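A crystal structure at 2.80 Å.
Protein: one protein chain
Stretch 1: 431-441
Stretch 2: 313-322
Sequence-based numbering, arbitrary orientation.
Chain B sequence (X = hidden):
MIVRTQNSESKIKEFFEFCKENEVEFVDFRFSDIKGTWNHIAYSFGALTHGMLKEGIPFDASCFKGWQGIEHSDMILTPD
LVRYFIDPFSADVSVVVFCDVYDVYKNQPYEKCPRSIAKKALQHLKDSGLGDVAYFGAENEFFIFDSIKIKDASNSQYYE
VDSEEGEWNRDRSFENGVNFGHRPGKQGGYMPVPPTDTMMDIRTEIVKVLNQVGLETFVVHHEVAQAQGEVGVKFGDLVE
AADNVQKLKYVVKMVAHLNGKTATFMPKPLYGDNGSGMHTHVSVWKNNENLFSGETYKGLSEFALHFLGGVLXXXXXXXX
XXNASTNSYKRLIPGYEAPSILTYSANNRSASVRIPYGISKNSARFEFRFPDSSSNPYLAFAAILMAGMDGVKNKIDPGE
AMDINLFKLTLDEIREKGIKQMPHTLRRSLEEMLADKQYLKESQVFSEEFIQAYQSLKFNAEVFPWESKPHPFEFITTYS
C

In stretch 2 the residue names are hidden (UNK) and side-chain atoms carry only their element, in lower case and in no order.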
ATOM      1  N   GLU B 431     -17.975  50.310  17.900  1.00 38.73           N
ATOM      2  CA  GLU B 431     -18.688  51.087  18.903  1.00 40.38           C
ATOM      3  C   GLU B 431     -17.961  52.414  19.191  1.00 39.68           C
ATOM      4  O   GLU B 431     -18.560  53.492  19.130  1.00 32.73           O
ATOM      5  CB  GLU B 431     -18.851  50.210  20.148  1.00 38.02           C
ATOM      6  CG  GLU B 431     -19.940  49.143  19.960  1.00 43.69           C
ATOM      7  CD  GLU B 431     -19.903  48.006  20.991  1.00 48.12           C
ATOM      8  OE1 GLU B 431     -19.066  48.027  21.933  1.00 38.06           O
ATOM      9  OE2 GLU B 431     -20.734  47.080  20.845  1.00 52.81           O
ATOM     10  N   GLU B 432     -16.657  52.356  19.464  1.00 40.66           N
ATOM     11  CA  GLU B 432     -15.916  53.583  19.736  1.00 41.50           C
ATOM     12  C   GLU B 432     -15.953  54.509  18.533  1.00 42.31           C
ATOM     13  O   GLU B 432     -16.019  55.734  18.689  1.00 43.76           O
ATOM     14  CB  GLU B 432     -14.471  53.272  20.133  1.00 38.99           C
ATOM     15  CG  GLU B 432     -14.420  52.415  21.381  1.00 40.26           C
ATOM     16  CD  GLU B 432     -14.343  53.186  22.661  1.00 43.00           C
ATOM     17  OE1 GLU B 432     -13.827  54.322  22.648  1.00 50.46           O
ATOM     18  OE2 GLU B 432     -14.859  52.664  23.678  1.00 47.02           O
ATOM     19  N   MET B 433     -15.882  53.955  17.324  1.00 35.02           N
ATOM     20  CA  MET B 433     -15.975  54.819  16.157  1.00 36.52           C
ATOM     21  C   MET B 433     -17.356  55.426  16.025  1.00 42.45           C
ATOM     22  O   MET B 433     -17.500  56.626  15.770  1.00 47.44           O
ATOM     23  CB  MET B 433     -15.650  54.082  14.878  1.00 35.71           C
ATOM     24  CG  MET B 433     -15.718  55.059  13.719  1.00 42.71           C
ATOM     25  SD  MET B 433     -16.141  54.341  12.137  1.00 53.71           S
ATOM     26  CE  MET B 433     -17.862  53.946  12.382  1.00 40.70           C
ATOM     27  N   LEU B 434     -18.387  54.597  16.158  1.00 43.54           N
ATOM     28  CA  LEU B 434     -19.741  55.077  15.940  1.00 39.83           C
ATOM     29  C   LEU B 434     -20.134  56.116  16.971  1.00 43.55           C
ATOM     30  O   LEU B 434     -20.964  56.977  16.680  1.00 51.48           O
ATOM     31  CB  LEU B 434     -20.709  53.904  15.982  1.00 38.62           C
ATOM     32  CG  LEU B 434     -20.631  53.004  14.765  1.00 39.09           C
ATOM     33  CD1 LEU B 434     -21.511  51.763  14.940  1.00 38.41           C
ATOM     34  CD2 LEU B 434     -21.091  53.816  13.587  1.00 47.04           C
ATOM     35  N   ALA B 435     -19.536  56.076  18.154  1.00 44.58           N
ATOM     36  CA  ALA B 435     -19.797  57.061  19.192  1.00 41.03           C
ATOM     37  C   ALA B 435     -18.877  58.272  19.097  1.00 44.77           C
ATOM     38  O   ALA B 435     -18.947  59.163  19.945  1.00 49.65           O
ATOM     39  CB  ALA B 435     -19.676  56.422  20.564  1.00 35.32           C
ATOM     40  N   ASP B 436     -18.025  58.327  18.086  1.00 49.61           N
ATOM     41  CA  ASP B 436     -17.102  59.431  17.836  1.00 47.75           C
ATOM     42  C   ASP B 436     -16.829  59.439  16.342  1.00 51.55           C
ATOM     43  O   ASP B 436     -15.836  58.896  15.852  1.00 50.22           O
ATOM     44  CB  ASP B 436     -15.779  59.299  18.576  1.00 44.57           C
ATOM     45  CG  ASP B 436     -15.011  60.571  18.550  1.00 54.63           C
ATOM     46  OD1 ASP B 436     -13.849  60.582  19.017  1.00 61.11           O
ATOM     47  OD2 ASP B 436     -15.544  61.530  17.943  1.00 58.49           O
ATOM     48  N   LYS B 437     -17.729  60.048  15.597  1.00 51.23           N
ATOM     49  CA  LYS B 437     -17.634  59.978  14.164  1.00 49.46           C
ATOM     50  C   LYS B 437     -17.529  61.347  13.544  1.00 46.98           C
ATOM     51  O   LYS B 437     -17.405  61.448  12.317  1.00 47.76           O
ATOM     52  CB  LYS B 437     -18.849  59.208  13.628  1.00 44.40           C
ATOM     53  CG  LYS B 437     -20.077  59.330  14.531  1.00 51.92           C
ATOM     54  CD  LYS B 437     -21.251  58.490  14.026  1.00 56.73           C
ATOM     55  CE  LYS B 437     -22.515  58.694  14.871  1.00 62.70           C
ATOM     56  NZ  LYS B 437     -23.616  57.717  14.557  1.00 62.36           N
ATOM     57  N   GLN B 438     -17.475  62.399  14.360  1.00 48.19           N
ATOM     58  CA  GLN B 438     -17.633  63.736  13.795  1.00 53.69           C
ATOM     59  C   GLN B 438     -16.371  64.214  13.094  1.00 45.43           C
ATOM     60  O   GLN B 438     -16.451  64.862  12.053  1.00 48.00           O
ATOM     61  CB  GLN B 438     -18.081  64.727  14.866  1.00 48.21           C
ATOM     62  CG  GLN B 438     -18.960  65.836  14.299  1.00 51.70           C
ATOM     63  CD  GLN B 438     -20.150  65.295  13.512  1.00 57.57           C
ATOM     64  OE1 GLN B 438     -20.319  65.596  12.325  1.00 61.46           O
ATOM     65  NE2 GLN B 438     -20.978  64.486  14.170  1.00 55.83           N
ATOM     66  N   TYR B 439     -15.201  63.907  13.637  1.00 46.03           N
ATOM     67  CA  TYR B 439     -13.986  64.387  13.007  1.00 44.20           C
ATOM     68  C   TYR B 439     -13.784  63.799  11.624  1.00 46.25           C
ATOM     69  O   TYR B 439     -12.981  64.334  10.854  1.00 50.75           O
ATOM     70  CB  TYR B 439     -12.785  64.054  13.871  1.00 46.64           C
ATOM     71  CG  TYR B 439     -12.533  62.585  13.958  1.00 47.97           C
ATOM     72  CD1 TYR B 439     -13.235  61.796  14.856  1.00 45.14           C
ATOM     73  CD2 TYR B 439     -11.622  61.970  13.108  1.00 46.22           C
ATOM     74  CE1 TYR B 439     -13.013  60.448  14.930  1.00 39.22           C
ATOM     75  CE2 TYR B 439     -11.404  60.610  13.170  1.00 44.70           C
ATOM     76  CZ  TYR B 439     -12.099  59.858  14.088  1.00 43.56           C
ATOM     77  OH  TYR B 439     -11.880  58.501  14.158  1.00 51.61           O
ATOM     78  N   LEU B 440     -14.469  62.706  11.297  1.00 42.15           N
ATOM     79  CA  LEU B 440     -14.451  62.172   9.939  1.00 41.98           C
ATOM     80  C   LEU B 440     -15.470  62.854   9.039  1.00 47.04           C
ATOM     81  O   LEU B 440     -15.243  62.962   7.830  1.00 44.59           O
ATOM     82  CB  LEU B 440     -14.756  60.684   9.973  1.00 44.54           C
ATOM     83  CG  LEU B 440     -13.696  59.879  10.676  1.00 45.95           C
ATOM     84  CD1 LEU B 440     -14.274  58.530  11.120  1.00 41.04           C
ATOM     85  CD2 LEU B 440     -12.568  59.726   9.664  1.00 41.04           C
ATOM     86  N   LYS B 441     -16.595  63.317   9.602  1.00 51.28           N
ATOM     87  CA  LYS B 441     -17.689  63.850   8.799  1.00 44.39           C
ATOM     88  C   LYS B 441     -17.453  65.280   8.358  1.00 42.13           C
ATOM     89  O   LYS B 441     -18.252  65.802   7.573  1.00 46.93           O
ATOM     90  CB  LYS B 441     -19.010  63.718   9.547  1.00 46.04           C
ATOM     91  CG  LYS B 441     -19.509  62.306   9.461  1.00 42.66           C
ATOM     92  CD  LYS B 441     -21.007  62.188   9.534  1.00 47.21           C
ATOM     93  CE  LYS B 441     -21.444  61.940  10.953  1.00 54.73           C
ATOM     94  NZ  LYS B 441     -22.921  61.859  11.082  1.00 61.87           N
ATOM     95  N   UNK B 313      -6.461  60.933  20.433  1.00 39.67           N
ATOM     96  CA  UNK B 313      -7.784  61.126  21.029  1.00 40.08           C
ATOM     97  C   UNK B 313      -8.801  60.217  20.385  1.00 40.35           C
ATOM     98  O   UNK B 313      -9.563  59.525  21.074  1.00 46.52           O
ATOM     99  n   UNK B 313     -10.567  65.596  22.970  1.00 51.48           N
ATOM    100  c   UNK B 313      -9.737  62.885  22.939  1.00 60.76           C
ATOM    101  c   UNK B 313      -8.261  62.571  20.873  1.00 50.53           C
ATOM    102  c   UNK B 313      -9.362  65.282  23.426  1.00 54.92           C
ATOM    103  n   UNK B 313      -8.566  66.232  23.879  1.00 50.73           N
ATOM    104  n   UNK B 313      -8.949  64.018  23.430  1.00 62.48           N
ATOM    105  c   UNK B 313      -9.678  62.794  21.405  1.00 44.75           C
ATOM    106  N   UNK B 314      -8.801  60.184  19.058  1.00 39.25           N
ATOM    107  CA  UNK B 314      -9.751  59.387  18.310  1.00 45.00           C
ATOM    108  C   UNK B 314      -9.247  57.966  18.103  1.00 46.74           C
ATOM    109  O   UNK B 314      -9.920  57.172  17.426  1.00 47.68           O
ATOM    110  c   UNK B 314      -9.784  62.578  16.479  1.00 45.21           C
ATOM    111  n   UNK B 314     -10.521  63.675  16.865  1.00 44.87           N
ATOM    112  c   UNK B 314     -11.536  63.270  17.609  1.00 43.48           C
ATOM    113  c   UNK B 314     -10.367  61.491  17.038  1.00 46.53           C
ATOM    114  n   UNK B 314     -11.477  61.954  17.714  1.00 48.28           N
ATOM    115  c   UNK B 314     -10.029  60.040  16.950  1.00 40.34           C
ATOM    116  N   UNK B 315      -8.107  57.621  18.714  1.00 35.82           N
ATOM    117  CA  UNK B 315      -7.423  56.374  18.405  1.00 35.90           C
ATOM    118  C   UNK B 315      -8.353  55.168  18.490  1.00 42.28           C
ATOM    119  O   UNK B 315      -8.483  54.410  17.524  1.00 43.22           O
ATOM    120  c   UNK B 315      -6.236  56.214  19.350  1.00 40.89           C
ATOM    121  N   UNK B 316      -9.028  54.980  19.628  1.00 41.99           N
ATOM    122  CA  UNK B 316      -9.856  53.785  19.796  1.00 40.71           C
ATOM    123  C   UNK B 316     -10.923  53.673  18.710  1.00 38.34           C
ATOM    124  O   UNK B 316     -11.278  52.566  18.304  1.00 43.39           O
ATOM    125  n   UNK B 316     -12.703  50.985  24.480  1.00 40.83           N
ATOM    126  c   UNK B 316      -9.409  53.713  22.265  1.00 35.41           C
ATOM    127  n   UNK B 316     -10.519  50.345  24.637  1.00 45.88           N
ATOM    128  c   UNK B 316      -9.653  52.672  23.332  1.00 43.15           C
ATOM    129  n   UNK B 316     -11.049  52.348  23.618  1.00 50.08           N
ATOM    130  c   UNK B 316     -11.427  51.228  24.241  1.00 43.89           C
ATOM    131  c   UNK B 316     -10.470  53.720  21.201  1.00 42.32           C
ATOM    132  N   UNK B 317     -11.482  54.796  18.255  1.00 39.15           N
ATOM    133  CA  UNK B 317     -12.409  54.729  17.137  1.00 39.21           C
ATOM    134  C   UNK B 317     -11.728  54.589  15.794  1.00 36.01           C
ATOM    135  O   UNK B 317     -12.269  53.941  14.892  1.00 29.52           O
ATOM    136  N   UNK B 318     -10.542  55.198  15.642  1.00 32.19           N
ATOM    137  CA  UNK B 318      -9.745  55.039  14.427  1.00 33.00           C
ATOM    138  C   UNK B 318      -9.342  53.589  14.171  1.00 35.11           C
ATOM    139  O   UNK B 318      -9.124  53.200  13.013  1.00 34.99           O
ATOM    140  c   UNK B 318      -8.508  55.936  14.494  1.00 32.46           C
ATOM    141  c   UNK B 318      -8.594  56.768  12.172  1.00 32.11           C
ATOM    142  c   UNK B 318      -7.721  56.176  13.188  1.00 27.61           C
ATOM    143  c   UNK B 318      -6.537  57.124  13.394  1.00 29.96           C
ATOM    144  N   UNK B 319      -9.257  52.769  15.223  1.00 34.88           N
ATOM    145  CA  UNK B 319      -8.859  51.378  15.037  1.00 33.06           C
ATOM    146  C   UNK B 319      -9.778  50.659  14.064  1.00 31.21           C
ATOM    147  O   UNK B 319      -9.331  49.765  13.354  1.00 33.53           O
ATOM    148  c   UNK B 319      -8.851  50.648  16.377  1.00 32.95           C
ATOM    149  N   UNK B 320     -11.049  51.071  13.989  1.00 33.10           N
ATOM    150  CA  UNK B 320     -12.021  50.513  13.049  1.00 29.74           C
ATOM    151  C   UNK B 320     -11.624  50.672  11.574  1.00 31.35           C
ATOM    152  O   UNK B 320     -12.132  49.934  10.722  1.00 27.18           O
ATOM    153  c   UNK B 320     -13.389  51.138  13.310  1.00 32.46           C
ATOM    154  N   UNK B 321     -10.773  51.630  11.228  1.00 30.28           N
ATOM    155  CA  UNK B 321     -10.361  51.669   9.839  1.00 29.02           C
ATOM    156  C   UNK B 321      -8.955  51.164   9.620  1.00 32.08           C
ATOM    157  O   UNK B 321      -8.657  50.674   8.519  1.00 28.48           O
ATOM    158  c   UNK B 321     -10.456  53.085   9.281  1.00 35.60           C
ATOM    159  c   UNK B 321     -14.346  54.818   9.567  1.00 36.46           C
ATOM    160  c   UNK B 321     -13.386  55.131  10.504  1.00 39.99           C
ATOM    161  c   UNK B 321     -14.050  53.928   8.548  1.00 37.13           C
ATOM    162  c   UNK B 321     -12.116  54.567  10.409  1.00 40.62           C
ATOM    163  c   UNK B 321     -11.814  53.677   9.393  1.00 34.37           C
ATOM    164  c   UNK B 321     -12.782  53.373   8.462  1.00 35.79           C
ATOM    165  N   UNK B 322      -8.094  51.277  10.644  1.00 36.01           N
ATOM    166  CA  UNK B 322      -6.705  50.843  10.555  1.00 34.92           C
ATOM    167  C   UNK B 322      -6.508  49.403  10.982  1.00 33.76           C
ATOM    168  O   UNK B 322      -5.501  48.791  10.601  1.00 33.19           O
ATOM    169  c   UNK B 322      -5.796  51.717  11.424  1.00 31.14           C
ATOM    170  o   UNK B 322      -6.319  51.773  12.752  1.00 32.15           O
ATOM    171  c   UNK B 322      -5.721  53.106  10.850  1.00 31.17           C
TER

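Position 313 carries seven side-chain atoms: three carbons, a nitrogen, then a carbon bearing two more nitrogens. This guanidinium pattern identifies Arg-313, whose side chain makes no contact with stretch 1.

At position 314 one carbon leads to a five-membered ring of three carbons and two nitrogens. One ring nitrogen lies close to Asp-436 OD1, and a ring face lies on the ring of Tyr-439. The ring is the imidazole of His-314. Its ND1 donates a hydrogen bond to Asp-436 OD1 (3.0 Å, N-H...acceptor angle 164°), and OD1 lies at the ring edge, near the plane, where an N-H points. The stack on Tyr-439 is face-to-face, with centroids 3.8 Å apart and planes at 13°.

Position 315 has a single side-chain carbon, directed away from stretch 1, and is Ala-315.

Position 316 has the same three carbons, nitrogen, and carbon bearing two more nitrogens; its CA-to-CB bond points toward stretch 1, and a terminal nitrogen lies close to Glu-432 OE2. The pattern is that of Arg-316. Its NH2 lies 2.8 Å from Glu-432 OE2; the angle of 172° at the hydrogen and the approach at the guanidinium edge define a hydrogen-bonded salt bridge.

Position 317 has no side-chain atoms, and its CA lies 3.7 Å from the CA of Met-433. It is Gly-317. An ideal CB would fall 3.1 Å from Met-433 CA and 3.2 Å from Glu-432 O, too tight for a carbon at this crossing.

Position 318 has four carbons, forked at the second. Its CB points away, yet a terminal carbon comes near Tyr-439 OH. This is Leu-318, with CD1 4.2 Å from Tyr-439 OH.

Position 319 has one carbon, directed sideways and out of contact: Ala-319. Position 320 also has one carbon, here pointing toward stretch 1, where it meets Met-433 CB at 4.0 Å from its own CB: Ala-320.

At position 321 one carbon leads to a ring of six carbons with no oxygen, and ring carbons lie near Met-433 SD and Leu-440 CD1; hence Phe-321 rather than tyrosine. Met-433 SD approaches CZ of Phe-321 to 3.2 Å and lies 54° off the ring normal, an oblique sulfur-aromatic contact; Leu-440 CD1 reaches CE2 of Phe-321 at 3.6 Å.

Position 322 has one carbon bearing an oxygen and a second carbon: Thr-322, out of reach of stretch 1.

The contact buries 539 Å², summed over both sides. Gly-317 permits close backbone approach at Met-433. Arg-316 and His-314 pair with the carboxylates of Glu-432 and Asp-436, and the imidazole adds its face to the tyrosine stack. Farther along the helix, Ala-320 and Phe-321 pack against Met-433, and Leu-440 also meets the phenyl ring.

Stretch 2 (313-322) RHARGLAAFT
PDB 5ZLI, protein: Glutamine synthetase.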